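Local coordinates for imelysin-like protein (Psychrobacter arcticus, PDB 3PF0), which is of unknown function but belongs to the imelysin-like peptidase M75 family and is a putative metalloendopeptidase, at residues A282-V287 against T303-L308; S236-M241 against A277-A282. All coordinates share one frame; numbering follows the deposited sequence.

Contact 1 of 2, residues A282-V287 against T303-L308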
ATOM      1  N   ALA A 282       1.918   6.731 -11.706  1.00 43.02           N
ATOM      2  CA  ALA A 282       0.606   6.712 -12.347  1.00 43.29           C
ATOM      3  C   ALA A 282       0.259   8.075 -12.970  1.00 49.73           C
ATOM      4  O   ALA A 282      -0.252   8.105 -14.091  1.00 50.27           O
ATOM      5  CB  ALA A 282      -0.459   6.311 -11.336  1.00 42.97           C
HETATM    6  N   MSE A 283       0.541   9.192 -12.252  1.00 47.61           N
HETATM    7  CA  MSE A 283       0.233  10.563 -12.684  1.00 49.46           C
HETATM    8  C   MSE A 283       1.162  11.091 -13.782  1.00 54.34           C
HETATM    9  O   MSE A 283       0.710  11.911 -14.583  1.00 55.43           O
HETATM   10  CB  MSE A 283       0.264  11.550 -11.502  1.00 52.42           C
HETATM   11  CG  MSE A 283      -0.831  11.318 -10.456  1.00 59.69           C
HETATM   12 SE   MSE A 283      -2.590  10.990 -11.211  0.75 69.42          SE
HETATM   13  CE  MSE A 283      -3.481  10.323  -9.626  1.00 64.96           C
ATOM     14  N   THR A 284       2.450  10.670 -13.803  1.00 50.11           N
ATOM     15  CA  THR A 284       3.434  11.133 -14.799  1.00 50.89           C
ATOM     16  C   THR A 284       3.618  10.090 -15.927  1.00 53.85           C
ATOM     17  O   THR A 284       4.524  10.229 -16.760  1.00 54.81           O
ATOM     18  CB  THR A 284       4.786  11.497 -14.145  1.00 59.59           C
ATOM     19  OG1 THR A 284       5.413  10.316 -13.639  1.00 58.83           O
ATOM     20  CG2 THR A 284       4.655  12.568 -13.051  1.00 58.76           C
ATOM     21  N   ASP A 285       2.743   9.065 -15.953  1.00 47.35           N
ATOM     22  CA  ASP A 285       2.728   8.003 -16.948  1.00 45.99           C
ATOM     23  C   ASP A 285       2.497   8.619 -18.343  1.00 50.06           C
ATOM     24  O   ASP A 285       1.505   9.326 -18.524  1.00 50.32           O
ATOM     25  CB  ASP A 285       1.641   6.970 -16.583  1.00 46.58           C
ATOM     26  CG  ASP A 285       1.321   5.888 -17.603  1.00 55.02           C
ATOM     27  OD1 ASP A 285       2.207   5.557 -18.430  1.00 55.03           O
ATOM     28  OD2 ASP A 285       0.204   5.337 -17.542  1.00 60.62           O
ATOM     29  N   PRO A 286       3.432   8.401 -19.306  1.00 46.01           N
ATOM     30  CA  PRO A 286       3.275   8.989 -20.654  1.00 47.48           C
ATOM     31  C   PRO A 286       1.957   8.649 -21.358  1.00 51.09           C
ATOM     32  O   PRO A 286       1.450   9.483 -22.106  1.00 52.07           O
ATOM     33  CB  PRO A 286       4.453   8.400 -21.447  1.00 49.60           C
ATOM     34  CG  PRO A 286       5.443   8.005 -20.435  1.00 52.93           C
ATOM     35  CD  PRO A 286       4.676   7.608 -19.209  1.00 46.59           C
ATOM     36  N   VAL A 287       1.411   7.435 -21.130  1.00 46.09           N
ATOM     37  CA  VAL A 287       0.154   6.969 -21.727  1.00 46.16           C
ATOM     38  C   VAL A 287      -1.003   7.857 -21.230  1.00 50.97           C
ATOM     39  O   VAL A 287      -1.861   8.236 -22.025  1.00 51.99           O
ATOM     40  CB  VAL A 287      -0.089   5.455 -21.446  1.00 48.61           C
ATOM     41  CG1 VAL A 287      -1.367   4.949 -22.120  1.00 48.70           C
ATOM     42  CG2 VAL A 287       1.106   4.620 -21.902  1.00 48.33           C
ATOM     43  N   THR A 303       0.752  20.432 -13.270  1.00 60.16           N
ATOM     44  CA  THR A 303       0.454  20.849 -11.888  1.00 59.29           C
ATOM     45  C   THR A 303       0.497  19.656 -10.919  1.00 59.94           C
ATOM     46  O   THR A 303       1.014  19.809  -9.808  1.00 58.93           O
ATOM     47  CB  THR A 303      -0.886  21.591 -11.791  1.00 70.29           C
ATOM     48  OG1 THR A 303      -1.899  20.833 -12.451  1.00 73.44           O
ATOM     49  CG2 THR A 303      -0.818  22.999 -12.363  1.00 70.97           C
ATOM     50  N   LEU A 304      -0.023  18.479 -11.340  1.00 54.10           N
ATOM     51  CA  LEU A 304      -0.002  17.264 -10.526  1.00 51.53           C
ATOM     52  C   LEU A 304       1.433  16.758 -10.348  1.00 55.07           C
ATOM     53  O   LEU A 304       1.809  16.412  -9.228  1.00 54.34           O
ATOM     54  CB  LEU A 304      -0.890  16.166 -11.124  1.00 50.59           C
ATOM     55  CG  LEU A 304      -2.282  16.029 -10.522  1.00 55.06           C
ATOM     56  CD1 LEU A 304      -3.184  15.228 -11.435  1.00 54.82           C
ATOM     57  CD2 LEU A 304      -2.229  15.387  -9.127  1.00 56.81           C
ATOM     58  N   SER A 305       2.237  16.755 -11.434  1.00 51.79           N
ATOM     59  CA  SER A 305       3.647  16.345 -11.414  1.00 51.36           C
ATOM     60  C   SER A 305       4.476  17.223 -10.450  1.00 53.75           C
ATOM     61  O   SER A 305       5.269  16.692  -9.669  1.00 51.77           O
ATOM     62  CB  SER A 305       4.244  16.408 -12.820  1.00 57.01           C
ATOM     63  OG  SER A 305       5.612  16.030 -12.845  1.00 68.19           O
ATOM     64  N   THR A 306       4.266  18.553 -10.498  1.00 51.04           N
ATOM     65  CA  THR A 306       4.966  19.523  -9.657  1.00 51.39           C
ATOM     66  C   THR A 306       4.568  19.327  -8.191  1.00 54.72           C
ATOM     67  O   THR A 306       5.459  19.287  -7.344  1.00 54.53           O
ATOM     68  CB  THR A 306       4.717  20.951 -10.163  1.00 58.57           C
ATOM     69  OG1 THR A 306       5.283  21.061 -11.471  1.00 58.81           O
ATOM     70  CG2 THR A 306       5.329  22.023  -9.258  1.00 57.06           C
ATOM     71  N   ALA A 307       3.255  19.167  -7.899  1.00 50.68           N
ATOM     72  CA  ALA A 307       2.735  18.955  -6.541  1.00 49.76           C
ATOM     73  C   ALA A 307       3.289  17.664  -5.903  1.00 51.69           C
ATOM     74  O   ALA A 307       3.675  17.686  -4.730  1.00 50.71           O
ATOM     75  CB  ALA A 307       1.213  18.922  -6.553  1.00 50.56           C
ATOM     76  N   LEU A 308       3.343  16.559  -6.675  1.00 46.98           N
ATOM     77  CA  LEU A 308       3.878  15.287  -6.205  1.00 45.63           C
ATOM     78  C   LEU A 308       5.388  15.395  -5.920  1.00 49.97           C
ATOM     79  O   LEU A 308       5.858  14.861  -4.914  1.00 48.47           O
ATOM     80  CB  LEU A 308       3.590  14.167  -7.214  1.00 45.23           C
ATOM     81  CG  LEU A 308       2.204  13.527  -7.114  1.00 49.08           C
ATOM     82  CD1 LEU A 308       1.750  13.048  -8.448  1.00 49.77           C
ATOM     83  CD2 LEU A 308       2.202  12.369  -6.142  1.00 48.96           C
TER

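Contact 2 of 2, residues S236-M241 against A277-A282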
ATOM      1  N   SER A 236      -8.441   7.445  -3.491  1.00 40.97           N
ATOM      2  CA  SER A 236      -8.601   6.799  -2.184  0.50 40.55           C
ATOM      3  C   SER A 236      -7.245   6.569  -1.518  1.00 43.72           C
ATOM      4  O   SER A 236      -7.145   6.668  -0.303  1.00 43.73           O
ATOM      5  CB  SER A 236      -9.343   5.474  -2.329  0.50 44.44           C
ATOM      6  OG  SER A 236      -9.548   4.843  -1.075  0.50 54.20           O
ATOM      7  N   LEU A 237      -6.198   6.265  -2.323  1.00 39.76           N
ATOM      8  CA  LEU A 237      -4.838   6.021  -1.827  1.00 37.85           C
ATOM      9  C   LEU A 237      -4.308   7.242  -1.056  1.00 42.00           C
ATOM     10  O   LEU A 237      -3.829   7.087   0.065  1.00 40.33           O
ATOM     11  CB  LEU A 237      -3.880   5.657  -2.991  1.00 37.13           C
ATOM     12  CG  LEU A 237      -2.403   5.399  -2.624  1.00 40.44           C
ATOM     13  CD1 LEU A 237      -2.233   4.092  -1.851  1.00 39.15           C
ATOM     14  CD2 LEU A 237      -1.538   5.366  -3.855  1.00 43.08           C
ATOM     15  N   VAL A 238      -4.411   8.442  -1.650  1.00 40.09           N
ATOM     16  CA  VAL A 238      -3.919   9.685  -1.052  1.00 40.53           C
ATOM     17  C   VAL A 238      -4.917  10.200   0.026  1.00 45.51           C
ATOM     18  O   VAL A 238      -4.467  10.791   1.012  1.00 44.80           O
ATOM     19  CB  VAL A 238      -3.550  10.741  -2.139  1.00 45.35           C
ATOM     20  CG1 VAL A 238      -4.674  10.958  -3.139  1.00 46.40           C
ATOM     21  CG2 VAL A 238      -3.061  12.066  -1.544  1.00 45.66           C
ATOM     22  N   GLU A 239      -6.239   9.953  -0.138  1.00 43.59           N
ATOM     23  CA  GLU A 239      -7.226  10.397   0.848  0.50 44.24           C
ATOM     24  C   GLU A 239      -7.067   9.625   2.167  1.00 47.47           C
ATOM     25  O   GLU A 239      -6.984  10.260   3.215  1.00 46.68           O
ATOM     26  CB  GLU A 239      -8.659  10.289   0.306  0.50 46.18           C
ATOM     27  CG  GLU A 239      -9.328  11.649   0.167  0.50 56.94           C
ATOM     28  CD  GLU A 239     -10.561  11.752  -0.713  0.50 72.49           C
ATOM     29  OE1 GLU A 239     -11.136  10.703  -1.086  0.50 43.28           O
ATOM     30  OE2 GLU A 239     -10.962  12.898  -1.020  0.50 74.18           O
ATOM     31  N   THR A 240      -6.976   8.269   2.114  1.00 43.83           N
ATOM     32  CA  THR A 240      -6.800   7.435   3.314  1.00 42.97           C
ATOM     33  C   THR A 240      -5.412   7.670   3.924  1.00 46.86           C
ATOM     34  O   THR A 240      -5.260   7.562   5.133  1.00 46.92           O
ATOM     35  CB  THR A 240      -7.043   5.939   3.029  1.00 48.22           C
ATOM     36  OG1 THR A 240      -6.103   5.467   2.061  1.00 48.91           O
ATOM     37  CG2 THR A 240      -8.476   5.638   2.591  1.00 44.44           C
HETATM   38  N   MSE A 241      -4.418   8.013   3.095  1.00 42.88           N
HETATM   39  CA  MSE A 241      -3.071   8.325   3.547  1.00 42.54           C
HETATM   40  C   MSE A 241      -3.060   9.632   4.361  1.00 46.38           C
HETATM   41  O   MSE A 241      -2.555   9.625   5.481  1.00 46.03           O
HETATM   42  CB  MSE A 241      -2.121   8.404   2.349  1.00 45.08           C
HETATM   43  CG  MSE A 241      -0.787   9.043   2.643  1.00 53.20           C
HETATM   44 SE   MSE A 241       0.513   8.514   1.303  0.75 61.75          SE
HETATM   45  CE  MSE A 241      -0.230   9.358  -0.301  1.00 59.23           C
ATOM     46  N   ALA A 277       5.577   7.647  -4.556  1.00 36.39           N
ATOM     47  CA  ALA A 277       6.300   7.232  -5.766  1.00 36.06           C
ATOM     48  C   ALA A 277       5.401   6.424  -6.727  1.00 39.97           C
ATOM     49  O   ALA A 277       5.542   6.551  -7.948  1.00 40.56           O
ATOM     50  CB  ALA A 277       7.526   6.414  -5.383  1.00 36.06           C
ATOM     51  N   THR A 278       4.465   5.623  -6.179  1.00 35.74           N
ATOM     52  CA  THR A 278       3.531   4.808  -6.964  1.00 35.54           C
ATOM     53  C   THR A 278       2.499   5.733  -7.613  1.00 41.69           C
ATOM     54  O   THR A 278       2.216   5.591  -8.806  1.00 41.79           O
ATOM     55  CB  THR A 278       2.929   3.719  -6.074  1.00 41.97           C
ATOM     56  OG1 THR A 278       4.004   2.895  -5.635  1.00 40.66           O
ATOM     57  CG2 THR A 278       1.891   2.868  -6.787  1.00 39.68           C
ATOM     58  N   LEU A 279       1.977   6.700  -6.841  1.00 40.51           N
ATOM     59  CA  LEU A 279       1.022   7.699  -7.325  1.00 41.79           C
ATOM     60  C   LEU A 279       1.679   8.570  -8.402  1.00 45.66           C
ATOM     61  O   LEU A 279       1.049   8.830  -9.428  1.00 45.79           O
ATOM     62  CB  LEU A 279       0.498   8.560  -6.162  1.00 42.28           C
ATOM     63  CG  LEU A 279      -0.736   9.429  -6.445  1.00 48.57           C
ATOM     64  CD1 LEU A 279      -1.999   8.580  -6.591  1.00 48.80           C
ATOM     65  CD2 LEU A 279      -0.944  10.440  -5.338  1.00 51.33           C
ATOM     66  N   ASN A 280       2.959   8.969  -8.190  1.00 41.57           N
ATOM     67  CA  ASN A 280       3.733   9.756  -9.159  1.00 42.03           C
ATOM     68  C   ASN A 280       3.935   8.978 -10.471  1.00 45.68           C
ATOM     69  O   ASN A 280       3.855   9.569 -11.550  1.00 46.03           O
ATOM     70  CB  ASN A 280       5.086  10.167  -8.587  1.00 39.14           C
ATOM     71  CG  ASN A 280       5.832  11.112  -9.488  1.00 57.79           C
ATOM     72  OD1 ASN A 280       5.429  12.260  -9.684  1.00 52.09           O
ATOM     73  ND2 ASN A 280       6.920  10.636 -10.087  1.00 50.57           N
ATOM     74  N   LYS A 281       4.187   7.659 -10.374  1.00 41.62           N
ATOM     75  CA  LYS A 281       4.375   6.773 -11.533  1.00 41.47           C
ATOM     76  C   LYS A 281       3.092   6.725 -12.374  1.00 46.04           C
ATOM     77  O   LYS A 281       3.166   6.710 -13.598  1.00 46.57           O
ATOM     78  CB  LYS A 281       4.762   5.358 -11.064  1.00 43.09           C
ATOM     79  CG  LYS A 281       5.639   4.594 -12.046  1.00 61.03           C
ATOM     80  CD  LYS A 281       5.282   3.118 -12.092  1.00 70.11           C
ATOM     81  CE  LYS A 281       5.947   2.420 -13.253  1.00 83.18           C
ATOM     82  NZ  LYS A 281       5.311   1.105 -13.542  1.00 91.47           N
ATOM     83  N   ALA A 282       1.918   6.731 -11.706  1.00 43.02           N
ATOM     84  CA  ALA A 282       0.606   6.712 -12.347  1.00 43.29           C
ATOM     85  C   ALA A 282       0.259   8.075 -12.970  1.00 49.73           C
ATOM     86  O   ALA A 282      -0.252   8.105 -14.091  1.00 50.27           O
ATOM     87  CB  ALA A 282      -0.459   6.311 -11.336  1.00 42.97           C
TER

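Contact 1 of 2, residues A282-V287 against T303-L308
Met283, modelled as selenomethionine, lies across the side chain of Leu308 at about a right angle. A single methyl of the leucine makes this crossing: CD1 of Leu308 is 3.7 Å from CG of Met283 and equally far, 3.7 Å, from CB of Met283, so it bears on the root of the chain and not on its end. CG of Met283 stands anti to the carbonyl carbon (chi1 -66°), and a bend at chi2 (-44°) then carries the selenium away from Leu308 and toward CD1 of Leu304. There the touch is looser, with SE of Met283 4.3 Å from CD1 of Leu304. Leu304 and Leu308 are one helical turn apart, joined by the backbone bond from Leu308 N to Leu304 O (3.0 Å), and both present CD1 to the same selenomethionine. The end of helix 268-283 thus packs on helix 298-316 in an all-helical fold, just where the chain breaks helix and starts again: Thr284 leaves helical geometry, and Asp285 is the N-cap of helix 286-292. The cap is weak, Val287 N to Asp285 OD1 being 3.4 Å, while OD2 of the same carboxylate is hydrogen-bonded to His57 of helix 48-84. At the more exposed margin, Thr284 turns its methyl, not its hydroxyl, to the other helix. CG2 of Thr284 approaches OG of Ser305 at 3.6 Å and CB of Ser305 at 3.9 Å, a van der Waals touch without a hydrogen bond. With chi1 at 68°, OG1 of Thr284 sits between its own N and carbonyl carbon and bonds back to the carbonyl O of Asn280, four residues earlier in the chain. Here the backbones are nearest, the CA atoms of Thr284 and Ser305 being 6.2 Å apart.

Contact 2 of 2, residues S236-M241 against A277-A282
Leu279 makes every apolar touch here, dividing its two methyls between consecutive residues of the facing helix. CD1 of Leu279 meets CD2 of Leu237 methyl to methyl at 4.2 Å, and CD2 of Leu279 comes up to the branch carbon CB of Val238 at 4.1 Å. With CG anti to the backbone N (chi1 -166°), the leucine reaches across toward helix 225-250, the CA atoms of Leu237 and Leu279 being 8.2 Å apart. The three touching residues are buried, and the segments meet through side chains alone.

No hydrogen bond joins the two segments; polar side chains find partners in their own helix or beyond, as Glu239 does in its salt bridge to Lys345 and Thr278 in its bond to Ser111. Ser236 O receives both Thr240 N, at 2.9 Å, and Thr240 OG1, at 2.8 Å, from opposite faces of the carbonyl plane, the hydroxyl donor being tilted 24° from it.

In the surrounding bundle, helix 327-351 lines the seam between helices 225-250 and 268-283: Val238 also packs on Thr341 and Ile344, and Leu279 on Ile340.

Contacts 1 and 2 follow in series along helix 268-283, share Ala282 and have centres 11 Å apart. They meet directly through Leu308 of contact 1, whose CD2 lies 3.8 Å from CD2 of Leu279 in contact 2; its CB also packs 3.6 Å from OD1 of Asn280. Helix 327-351 ties them further, since Ile344 touches both Met283 and Val238. Together they join helix 268-283 to helices 225-250 and 298-316 through linked, mostly apolar packing. Contact 2 is the more central, about 9 Å from the centre of the chain against about 19 Å for contact 1. Neither contact includes a bound ligand or metal.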